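Local coordinates for protein OXA-46 oxacillinase (Pseudomonas aeruginosa, PDB 3IF6) that probably hydrolyses the beta-lactam ring of penicillin-type antibiotics, as a class D serine beta-lactamase of the oxacillinase type, at residues 46-51 with 229-234; 222-227 with 261-266. All coordinates share one frame; numbering follows the deposited sequence.

Contact 1 of 2, residues 46-51 with 229-234; sequences IADERQ and GPVFFA
One face of the Arg-50 guanidinium lies against Val-231, whose CG2 is 3.4 Å from NE of Arg-50. Its edge meets the carboxylate of Asp-48 side-on. NE of Arg-50 binds OD1 of Asp-48 at 3.0 Å, and NH2 of Arg-50 forms a salt bridge with OD2 of Asp-48 at 2.7 Å. Both oxygens lie close to the guanidinium plane and are met on their syn sides, but the nitrogens sit about 25° out of the carboxylate plane, so the groups are not coplanar. OD1 also accepts the backbone N of Arg-50, which closes an Asx turn. A bend at chi3 (-70°) brings the guanidinium back over Val-231. Its NH1 probably bonds to O of Asp-261 and its NH2 reaches O of Ile-260, so the group is fixed on several sides.

The ring of Phe-232 presents its edge to Glu-49 and to O of Ala-47, with OE1 of Glu-49 3.4 Å from CE1 of Phe-232. The carboxylate and ring planes stand 73° apart. Tyr-179 (edge-to-face) and Trp-223 also meet this ring. Arg-176 and Arg-180 form salt bridges with the carboxylate, which should favour its charged form. Ala-47 sits on the same side of the sheet as Phe-232, facing helix 168-179.

On the other side, Ile-46 packs on Val-231 and Phe-233, and all three touch Leu-257 of helix 248-259. CD1 of Ile-46 comes to 3.3 Å from CB of Phe-233.

Ala-47 and Phe-232 are a hydrogen-bonded pair, joined by two backbone bonds. The next bond runs from N of Glu-49 to O of Pro-230, at 2.7 Å, where 46-51 leaves the strand. Strands 42-48 and 229-238 are antiparallel neighbours in the central sheet, with helices on both faces, as in the serine beta-lactamase and penicillin-binding protein fold.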
loop_
_atom_site.group_PDB
_atom_site.type_symbol
_atom_site.label_atom_id
_atom_site.label_comp_id
_atom_site.label_asym_id
_atom_site.label_seq_id
_atom_site.Cartn_x
_atom_site.Cartn_y
_atom_site.Cartn_z
ATOM N N ILE C 46 -1.880 -21.565 6.152
ATOM C CA ILE C 46 -0.864 -20.758 5.471
ATOM C C ILE C 46 -0.773 -21.267 4.034
ATOM O O ILE C 46 -0.364 -22.414 3.817
ATOM C CB ILE C 46 0.524 -20.932 6.131
ATOM C CG1 ILE C 46 0.541 -20.408 7.568
ATOM C CG2 ILE C 46 1.645 -20.275 5.297
ATOM C CD1 ILE C 46 0.502 -18.877 7.686
ATOM N N ALA C 47 -1.212 -20.448 3.074
ATOM C CA ALA C 47 -0.975 -20.701 1.640
ATOM C C ALA C 47 0.273 -19.907 1.155
ATOM O O ALA C 47 0.161 -18.731 0.821
ATOM C CB ALA C 47 -2.196 -20.353 0.799
ATOM N N ASP C 48 1.455 -20.546 1.171
ATOM C CA ASP C 48 2.660 -19.948 0.590
ATOM C C ASP C 48 2.592 -19.983 -0.920
ATOM O O ASP C 48 2.693 -21.048 -1.518
ATOM C CB ASP C 48 3.901 -20.678 1.053
ATOM C CG ASP C 48 5.169 -19.870 0.815
ATOM O OD1 ASP C 48 5.164 -19.064 -0.154
ATOM O OD2 ASP C 48 6.155 -20.035 1.596
ATOM N N GLU C 49 2.413 -18.836 -1.565
ATOM C CA GLU C 49 2.364 -18.851 -3.019
ATOM C C GLU C 49 3.573 -18.197 -3.701
ATOM O O GLU C 49 3.487 -17.710 -4.816
ATOM C CB GLU C 49 1.019 -18.356 -3.514
ATOM C CG GLU C 49 -0.064 -19.298 -3.011
ATOM C CD GLU C 49 -1.447 -19.004 -3.517
ATOM O OE1 GLU C 49 -1.615 -18.002 -4.239
ATOM O OE2 GLU C 49 -2.364 -19.804 -3.194
ATOM N N ARG C 50 4.714 -18.245 -3.021
ATOM C CA ARG C 50 5.917 -17.608 -3.517
ATOM C C ARG C 50 6.578 -18.321 -4.707
ATOM O O ARG C 50 7.321 -17.693 -5.449
ATOM C CB ARG C 50 6.897 -17.335 -2.381
ATOM C CG ARG C 50 6.418 -16.199 -1.487
ATOM C CD ARG C 50 7.312 -16.007 -0.328
ATOM N NE ARG C 50 7.234 -17.112 0.640
ATOM C CZ ARG C 50 8.046 -17.238 1.688
ATOM N NH1 ARG C 50 8.984 -16.318 1.914
ATOM N NH2 ARG C 50 7.905 -18.252 2.535
ATOM N N GLN C 51 6.299 -19.612 -4.910
ATOM C CA GLN C 51 6.898 -20.326 -6.079
ATOM C C GLN C 51 5.839 -20.842 -7.020
ATOM O O GLN C 51 4.648 -20.658 -6.754
ATOM C CB GLN C 51 7.760 -21.494 -5.659
ATOM C CG GLN C 51 7.933 -21.629 -4.204
ATOM C CD GLN C 51 9.384 -21.582 -3.857
ATOM O OE1 GLN C 51 9.994 -22.618 -3.546
ATOM N NE2 GLN C 51 9.976 -20.377 -3.940
ATOM N N GLY C 229 5.519 -13.484 -4.779
ATOM C CA GLY C 229 4.100 -13.803 -4.583
ATOM C C GLY C 229 3.706 -13.705 -3.130
ATOM O O GLY C 229 4.512 -13.312 -2.292
ATOM N N PRO C 230 2.454 -14.067 -2.821
ATOM C CA PRO C 230 1.896 -13.883 -1.478
ATOM C C PRO C 230 1.953 -15.126 -0.609
ATOM O O PRO C 230 1.816 -16.245 -1.105
ATOM C CB PRO C 230 0.444 -13.503 -1.760
ATOM C CG PRO C 230 0.125 -14.225 -3.097
ATOM C CD PRO C 230 1.466 -14.659 -3.742
ATOM N N VAL C 231 2.175 -14.904 0.685
ATOM C CA VAL C 231 1.878 -15.863 1.752
ATOM C C VAL C 231 0.517 -15.474 2.406
ATOM O O VAL C 231 0.431 -14.525 3.171
ATOM C CB VAL C 231 3.036 -15.884 2.753
ATOM C CG1 VAL C 231 2.906 -16.983 3.803
ATOM C CG2 VAL C 231 4.316 -16.070 2.030
ATOM N N PHE C 232 -0.551 -16.194 2.064
ATOM C CA PHE C 232 -1.855 -16.079 2.718
ATOM C C PHE C 232 -1.896 -16.803 4.085
ATOM O O PHE C 232 -1.178 -17.757 4.291
ATOM C CB PHE C 232 -2.950 -16.629 1.815
ATOM C CG PHE C 232 -3.095 -15.899 0.521
ATOM C CD1 PHE C 232 -2.497 -16.390 -0.643
ATOM C CD2 PHE C 232 -3.820 -14.713 0.449
ATOM C CE1 PHE C 232 -2.649 -15.736 -1.865
ATOM C CE2 PHE C 232 -3.953 -14.053 -0.780
ATOM C CZ PHE C 232 -3.360 -14.573 -1.929
ATOM N N PHE C 233 -2.718 -16.306 5.016
ATOM C CA PHE C 233 -2.834 -16.863 6.378
ATOM C C PHE C 233 -4.196 -16.576 7.026
ATOM O O PHE C 233 -4.904 -15.605 6.673
ATOM C CB PHE C 233 -1.717 -16.412 7.313
ATOM C CG PHE C 233 -1.737 -14.945 7.620
ATOM C CD1 PHE C 233 -2.455 -14.458 8.701
ATOM C CD2 PHE C 233 -1.038 -14.049 6.828
ATOM C CE1 PHE C 233 -2.481 -13.112 8.981
ATOM C CE2 PHE C 233 -1.052 -12.688 7.104
ATOM C CZ PHE C 233 -1.764 -12.217 8.177
ATOM N N ALA C 234 -4.559 -17.462 7.946
ATOM C CA ALA C 234 -5.846 -17.424 8.607
ATOM C C ALA C 234 -5.706 -18.281 9.849
ATOM O O ALA C 234 -5.726 -19.517 9.808
ATOM C CB ALA C 234 -6.991 -17.896 7.673
#

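Contact 2 of 2, residues 222-227 with 261-266; sequences GWIEWP and DALPPN. With EDO (1,2-ethanediol), chain K.
The Trp-226 indole turns the edge running from NE1 to CZ2 to the backbone of Ala-262 and Leu-263. NE1 of Trp-226 donates to O of Ala-262 at 2.9 Å, with an N-H...O angle of 145°. The oxygen lies almost exactly in the indole plane. Seen from the carbonyl, however, the donor stands well above the plane, 51° out of it. With CG anti to the carbonyl carbon (chi1 -69°), the indole extends from the strand toward the loop. Its far end, CH2 of Trp-226, meets CD of Pro-264 at 4.2 Å, and the two rings approach at a slant. Trp-205 and Arg-50 also pack on this indole, Arg-50 as a cation-pi partner.

The loop 261-266 follows a Schellman motif that ends helix 248-259, with Asp-261 at positive phi. This helix packs on the central sheet of the beta-lactamase fold, so the contact ties its C-terminal exit to the end of strand 217-226.

Ile-224 points toward the same carbonyl from two residues earlier on the strand, and its CG1 is 3.4 Å from O of Ala-262. CB and both branches of Ile-224 crowd this oxygen beside the indole N-H. CG2 of Ile-224 reaches CD2 of Leu-263 more loosely, at 4.4 Å. Leu-257 and Val-231 touch both Ile-224 and Ala-262. At the exposed Pro-227, a 1,2-ethanediol molecule, probably from the crystallisation liquor, makes a weak hydrogen bond to the carbonyl oxygen.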
loop_
_atom_site.group_PDB
_atom_site.type_symbol
_atom_site.label_atom_id
_atom_site.label_comp_id
_atom_site.label_asym_id
_atom_site.label_seq_id
_atom_site.Cartn_x
_atom_site.Cartn_y
_atom_site.Cartn_z
ATOM N N GLY C 222 -5.259 -12.497 6.567
ATOM C CA GLY C 222 -4.675 -11.645 5.496
ATOM C C GLY C 222 -3.544 -12.319 4.728
ATOM O O GLY C 222 -3.546 -13.543 4.553
ATOM N N TRP C 223 -2.549 -11.526 4.310
ATOM C CA TRP C 223 -1.338 -12.008 3.585
ATOM C C TRP C 223 -0.154 -11.034 3.577
ATOM O O TRP C 223 -0.341 -9.821 3.660
ATOM C CB TRP C 223 -1.691 -12.358 2.143
ATOM C CG TRP C 223 -2.022 -11.185 1.204
ATOM C CD1 TRP C 223 -1.131 -10.451 0.477
ATOM C CD2 TRP C 223 -3.338 -10.683 0.833
ATOM N NE1 TRP C 223 -1.786 -9.525 -0.311
ATOM C CE2 TRP C 223 -3.136 -9.633 -0.109
ATOM C CE3 TRP C 223 -4.658 -11.002 1.218
ATOM C CZ2 TRP C 223 -4.204 -8.898 -0.672
ATOM C CZ3 TRP C 223 -5.725 -10.276 0.646
ATOM C CH2 TRP C 223 -5.484 -9.237 -0.298
ATOM N N ILE C 224 1.056 -11.595 3.466
ATOM C CA ILE C 224 2.306 -10.867 3.138
ATOM C C ILE C 224 2.705 -11.057 1.662
ATOM O O ILE C 224 2.901 -12.183 1.189
ATOM C CB ILE C 224 3.512 -11.283 4.009
ATOM C CG1 ILE C 224 3.069 -11.849 5.359
ATOM C CG2 ILE C 224 4.447 -10.086 4.222
ATOM C CD1 ILE C 224 2.388 -13.200 5.283
ATOM N N GLU C 225 2.791 -9.941 0.939
ATOM C CA GLU C 225 3.184 -9.948 -0.461
ATOM C C GLU C 225 4.688 -9.764 -0.507
ATOM O O GLU C 225 5.192 -8.791 0.041
ATOM C CB GLU C 225 2.550 -8.783 -1.200
ATOM C CG GLU C 225 1.078 -8.625 -1.010
ATOM C CD GLU C 225 0.503 -7.612 -1.968
ATOM O OE1 GLU C 225 1.323 -6.943 -2.662
ATOM O OE2 GLU C 225 -0.761 -7.497 -2.021
ATOM N N TRP C 226 5.395 -10.721 -1.108
ATOM C CA TRP C 226 6.831 -10.614 -1.357
ATOM C C TRP C 226 6.997 -10.464 -2.864
ATOM O O TRP C 226 5.994 -10.581 -3.601
ATOM C CB TRP C 226 7.577 -11.830 -0.818
ATOM C CG TRP C 226 7.602 -11.905 0.656
ATOM C CD1 TRP C 226 6.625 -12.472 1.486
ATOM C CD2 TRP C 226 8.608 -11.357 1.528
ATOM N NE1 TRP C 226 7.000 -12.323 2.809
ATOM C CE2 TRP C 226 8.199 -11.649 2.875
ATOM C CE3 TRP C 226 9.805 -10.621 1.315
ATOM C CZ2 TRP C 226 8.969 -11.251 4.011
ATOM C CZ3 TRP C 226 10.579 -10.237 2.442
ATOM C CH2 TRP C 226 10.152 -10.562 3.780
ATOM N N PRO C 227 8.229 -10.173 -3.344
ATOM C CA PRO C 227 8.406 -10.012 -4.833
ATOM C C PRO C 227 7.858 -11.202 -5.714
ATOM O O PRO C 227 7.239 -10.991 -6.813
ATOM C CB PRO C 227 9.929 -9.863 -4.997
ATOM C CG PRO C 227 10.426 -9.329 -3.660
ATOM C CD PRO C 227 9.496 -9.955 -2.594
ATOM N N ASP C 261 10.095 -17.853 6.749
ATOM C CA ASP C 261 10.678 -16.656 6.109
ATOM C C ASP C 261 9.661 -15.868 5.296
ATOM O O ASP C 261 9.881 -15.596 4.111
ATOM C CB ASP C 261 11.896 -17.024 5.253
ATOM C CG ASP C 261 12.792 -18.067 5.934
ATOM O OD1 ASP C 261 13.401 -17.766 6.998
ATOM O OD2 ASP C 261 12.871 -19.210 5.409
ATOM N N ALA C 262 8.532 -15.552 5.925
ATOM C CA ALA C 262 7.444 -14.827 5.273
ATOM C C ALA C 262 7.242 -13.510 6.010
ATOM O O ALA C 262 6.389 -12.702 5.654
ATOM C CB ALA C 262 6.155 -15.655 5.259
ATOM N N LEU C 263 8.050 -13.316 7.045
ATOM C CA LEU C 263 8.129 -12.066 7.757
ATOM C C LEU C 263 9.569 -11.941 8.093
ATOM O O LEU C 263 10.203 -12.966 8.375
ATOM C CB LEU C 263 7.326 -12.093 9.061
ATOM C CG LEU C 263 5.893 -11.558 9.097
ATOM C CD1 LEU C 263 5.520 -11.443 10.549
ATOM C CD2 LEU C 263 5.785 -10.183 8.420
ATOM N N PRO C 264 10.106 -10.694 8.060
ATOM C CA PRO C 264 11.502 -10.554 8.389
ATOM C C PRO C 264 11.704 -10.688 9.899
ATOM O O PRO C 264 10.733 -10.550 10.683
ATOM C CB PRO C 264 11.875 -9.155 7.859
ATOM C CG PRO C 264 10.652 -8.478 7.553
ATOM C CD PRO C 264 9.484 -9.398 7.751
ATOM N N PRO C 265 12.947 -10.967 10.317
ATOM C CA PRO C 265 13.118 -11.185 11.761
ATOM C C PRO C 265 13.175 -9.862 12.557
ATOM O O PRO C 265 12.828 -8.780 12.014
ATOM C CB PRO C 265 14.418 -11.995 11.855
ATOM C CG PRO C 265 15.112 -11.849 10.493
ATOM C CD PRO C 265 14.208 -11.080 9.565
ATOM N N ASN C 266 13.544 -9.979 13.839
ATOM C CA ASN C 266 13.858 -8.841 14.737
ATOM C C ASN C 266 12.674 -7.971 15.206
ATOM O O ASN C 266 12.452 -6.829 14.750
ATOM C CB ASN C 266 15.016 -8.005 14.181
ATOM C CG ASN C 266 16.189 -8.871 13.756
ATOM O OD1 ASN C 266 16.438 -9.948 14.344
ATOM N ND2 ASN C 266 16.905 -8.430 12.713
ATOM O OXT ASN C 266 11.908 -8.429 16.082
HETATM C C1 EDO K . 5.824 -12.361 -11.296
HETATM O O1 EDO K . 4.984 -11.427 -11.998
HETATM C C2 EDO K . 7.093 -11.662 -10.840
HETATM O O2 EDO K . 7.684 -12.423 -9.789
#

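In the fold
Contact 1 is largely buried; contact 2 is only partly so and fades toward the C-terminal tail at Pro-264. Their centres are about 9 Å apart. Strands 217-226 and 229-238 are sheet neighbours, and N of Val-231 probably donates to O of Ile-224. Helix 248-259 serves both, since Leu-257 touches side chains of each. Contact 1 is a strand pairing with regular backbone bonds and charged groups where 46-51 leaves the strand. Contact 2 joins a strand to a loop through one indole hydrogen bond and loose apolar touches. Arg-50 of contact 1 also reaches residues of contact 2. Both lie away from the predicted acylation site, Ser-72.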